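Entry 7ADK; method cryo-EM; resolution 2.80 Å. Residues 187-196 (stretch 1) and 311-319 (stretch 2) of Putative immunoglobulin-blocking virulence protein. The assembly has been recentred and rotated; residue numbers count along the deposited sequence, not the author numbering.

Stretch 1 (187-196) QVAKDALSGG
Stretch 2, residues 311-319: LTISPRSAF

Residues 187-194 form the end of a helix that begins earlier in the chain, with phi between -62° (K190) and -88° (S194) and psi between -53° (A189) and -23° (S194). Its backbone bonds include D191 N to Q187 O (3.1 Å), S194 N to K190 O (3.1 Å) and G195 N to D191 O (2.9 Å); A192 N to V188 O is weak at 3.4 Å. G195 then leaves helical space at 92/-7, where a CB would be jammed against the preceding carbonyl O, so the turn calls for glycine. G196 follows at 63/-151.

In the second stretch, strand 312-313 (T312 -86/147, I313 -49/126) gives way after S314 (-69/127) to helical angles at 315-317, without regular helical bonding, before strand 318-319. S317 N bonds S314 O at 3.0 Å, closing this bend. The register is set by CA-CA distances of 6.7 Å for V188-T312 and 4.3 Å for A192-P315; the approach therefore tightens toward the helix end.

No hydrogen bond crosses between the stretches, and the 315 Å² of buried surface, both sides summed, rests on packing. V188 (chi1 170°, t) points toward the strand: CG2 lies 3.9 Å from T312 CG2 (chi1 57°, p), and CG1 lies 4.4 Å from I313 CB. One turn on, A192 CB points sideways yet reaches I313 CG2 at 4.1 Å (I313 chi1 -67°, m; chi2 174°, t) and A318 CB at 3.8 Å. P315 packs against the helix backbone itself, with its CB 4.3 Å from A192 CA. The P315 ring is C-gamma exo, and its CG lies 3.7 Å from D191 O and 3.8 Å from G195 O.

S194 (chi1 59°, p) points away; its OG donates to K190 O at 2.8 Å and accepts from G196 N at 3.1 Å, linking the last turn to the loop.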

# COMPACT_ATOMS: atom_id res chain seq x y z
N GLN A 187 -5.25 -50.45 -22.69
CA GLN A 187 -5.86 -49.31 -23.38
C GLN A 187 -5.56 -48.00 -22.65
O GLN A 187 -5.21 -47.00 -23.28
CB GLN A 187 -7.37 -49.54 -23.53
CG GLN A 187 -8.17 -48.36 -24.10
CD GLN A 187 -7.96 -48.11 -25.58
OE1 GLN A 187 -6.95 -48.42 -26.18
NE2 GLN A 187 -8.93 -47.55 -26.25
N VAL A 188 -5.64 -47.99 -21.32
CA VAL A 188 -5.30 -46.82 -20.50
C VAL A 188 -3.80 -46.48 -20.59
O VAL A 188 -3.45 -45.31 -20.55
CB VAL A 188 -5.78 -47.02 -19.05
CG1 VAL A 188 -5.27 -45.99 -18.05
CG2 VAL A 188 -7.32 -46.96 -19.04
N ALA A 189 -2.93 -47.48 -20.78
CA ALA A 189 -1.51 -47.28 -21.05
C ALA A 189 -1.27 -46.58 -22.40
O ALA A 189 -0.62 -45.54 -22.44
CB ALA A 189 -0.78 -48.63 -21.00
N LYS A 190 -1.83 -47.11 -23.50
CA LYS A 190 -1.68 -46.56 -24.85
C LYS A 190 -2.23 -45.14 -25.01
O LYS A 190 -1.67 -44.35 -25.77
CB LYS A 190 -2.38 -47.49 -25.85
CG LYS A 190 -1.55 -48.76 -26.08
CD LYS A 190 -2.32 -49.75 -26.96
CE LYS A 190 -1.53 -51.04 -27.19
NZ LYS A 190 -0.38 -50.84 -28.09
N ASP A 191 -3.27 -44.79 -24.27
CA ASP A 191 -3.77 -43.41 -24.22
C ASP A 191 -2.79 -42.43 -23.57
O ASP A 191 -2.56 -41.34 -24.09
CB ASP A 191 -5.12 -43.34 -23.50
CG ASP A 191 -6.34 -43.71 -24.35
OD1 ASP A 191 -6.21 -43.86 -25.58
OD2 ASP A 191 -7.45 -43.76 -23.80
N ALA A 192 -2.13 -42.82 -22.48
CA ALA A 192 -1.12 -41.98 -21.84
C ALA A 192 0.12 -41.74 -22.71
O ALA A 192 0.78 -40.71 -22.57
CB ALA A 192 -0.75 -42.63 -20.51
N LEU A 193 0.45 -42.66 -23.63
CA LEU A 193 1.55 -42.50 -24.58
C LEU A 193 1.18 -41.63 -25.79
O LEU A 193 1.96 -40.78 -26.19
CB LEU A 193 2.07 -43.88 -25.02
CG LEU A 193 2.53 -44.78 -23.87
CD1 LEU A 193 3.13 -46.07 -24.43
CD2 LEU A 193 3.54 -44.10 -22.96
N SER A 194 -0.02 -41.82 -26.35
CA SER A 194 -0.49 -41.13 -27.57
C SER A 194 -1.18 -39.78 -27.35
O SER A 194 -1.26 -38.97 -28.27
CB SER A 194 -1.46 -42.04 -28.31
OG SER A 194 -2.57 -42.37 -27.50
N GLY A 195 -1.72 -39.55 -26.15
CA GLY A 195 -2.67 -38.48 -25.85
C GLY A 195 -4.14 -38.92 -25.98
O GLY A 195 -5.03 -38.16 -25.62
N GLY A 196 -4.42 -40.12 -26.47
CA GLY A 196 -5.78 -40.56 -26.79
C GLY A 196 -6.42 -39.72 -27.90
O GLY A 196 -5.72 -39.17 -28.75
N LEU A 311 -11.30 -43.83 -12.36
CA LEU A 311 -10.62 -42.64 -12.88
C LEU A 311 -9.38 -43.04 -13.69
O LEU A 311 -8.47 -43.68 -13.18
CB LEU A 311 -10.23 -41.70 -11.73
CG LEU A 311 -11.29 -41.37 -10.66
CD1 LEU A 311 -10.71 -40.35 -9.70
CD2 LEU A 311 -12.58 -40.79 -11.24
N THR A 312 -9.33 -42.68 -14.97
CA THR A 312 -8.23 -43.03 -15.88
C THR A 312 -7.10 -42.01 -15.79
O THR A 312 -7.37 -40.83 -15.63
CB THR A 312 -8.70 -43.15 -17.33
OG1 THR A 312 -9.33 -41.98 -17.79
CG2 THR A 312 -9.70 -44.27 -17.52
N ILE A 313 -5.84 -42.44 -15.96
CA ILE A 313 -4.66 -41.56 -16.05
C ILE A 313 -4.92 -40.43 -17.04
O ILE A 313 -5.27 -40.70 -18.19
CB ILE A 313 -3.39 -42.37 -16.46
CG1 ILE A 313 -2.97 -43.36 -15.36
CG2 ILE A 313 -2.25 -41.42 -16.85
CD1 ILE A 313 -1.84 -44.30 -15.75
N SER A 314 -4.76 -39.17 -16.63
CA SER A 314 -4.76 -38.06 -17.59
C SER A 314 -3.50 -38.14 -18.45
O SER A 314 -2.40 -38.18 -17.91
CB SER A 314 -4.82 -36.69 -16.89
OG SER A 314 -4.49 -35.63 -17.77
N PRO A 315 -3.61 -38.12 -19.79
CA PRO A 315 -2.43 -38.10 -20.64
C PRO A 315 -1.50 -36.91 -20.40
O PRO A 315 -0.33 -37.01 -20.70
CB PRO A 315 -2.94 -38.14 -22.07
CG PRO A 315 -4.30 -38.82 -21.95
CD PRO A 315 -4.80 -38.34 -20.59
N ARG A 316 -1.98 -35.79 -19.83
CA ARG A 316 -1.15 -34.63 -19.48
C ARG A 316 -0.38 -34.82 -18.17
O ARG A 316 0.68 -34.24 -17.98
CB ARG A 316 -2.06 -33.39 -19.45
CG ARG A 316 -1.33 -32.04 -19.42
CD ARG A 316 -2.26 -30.83 -19.35
NE ARG A 316 -3.20 -30.76 -20.48
CZ ARG A 316 -3.24 -29.89 -21.46
NH1 ARG A 316 -2.49 -28.85 -21.54
NH2 ARG A 316 -4.07 -30.09 -22.41
N SER A 317 -0.91 -35.65 -17.27
CA SER A 317 -0.34 -35.93 -15.95
C SER A 317 0.51 -37.20 -15.90
O SER A 317 1.08 -37.52 -14.86
CB SER A 317 -1.48 -36.07 -14.94
OG SER A 317 -2.28 -34.91 -14.93
N ALA A 318 0.55 -37.97 -16.99
CA ALA A 318 1.27 -39.24 -17.07
C ALA A 318 2.78 -39.05 -17.02
O ALA A 318 3.32 -38.24 -17.77
CB ALA A 318 0.85 -39.96 -18.35
N PHE A 319 3.47 -39.86 -16.22
CA PHE A 319 4.93 -39.97 -16.19
C PHE A 319 5.35 -41.45 -16.18
O PHE A 319 4.55 -42.34 -15.95
CB PHE A 319 5.52 -39.18 -15.02
CG PHE A 319 5.32 -39.75 -13.63
CD1 PHE A 319 4.19 -39.38 -12.89
CD2 PHE A 319 6.27 -40.62 -13.06
CE1 PHE A 319 4.02 -39.88 -11.58
CE2 PHE A 319 6.09 -41.12 -11.76
CZ PHE A 319 4.96 -40.75 -11.02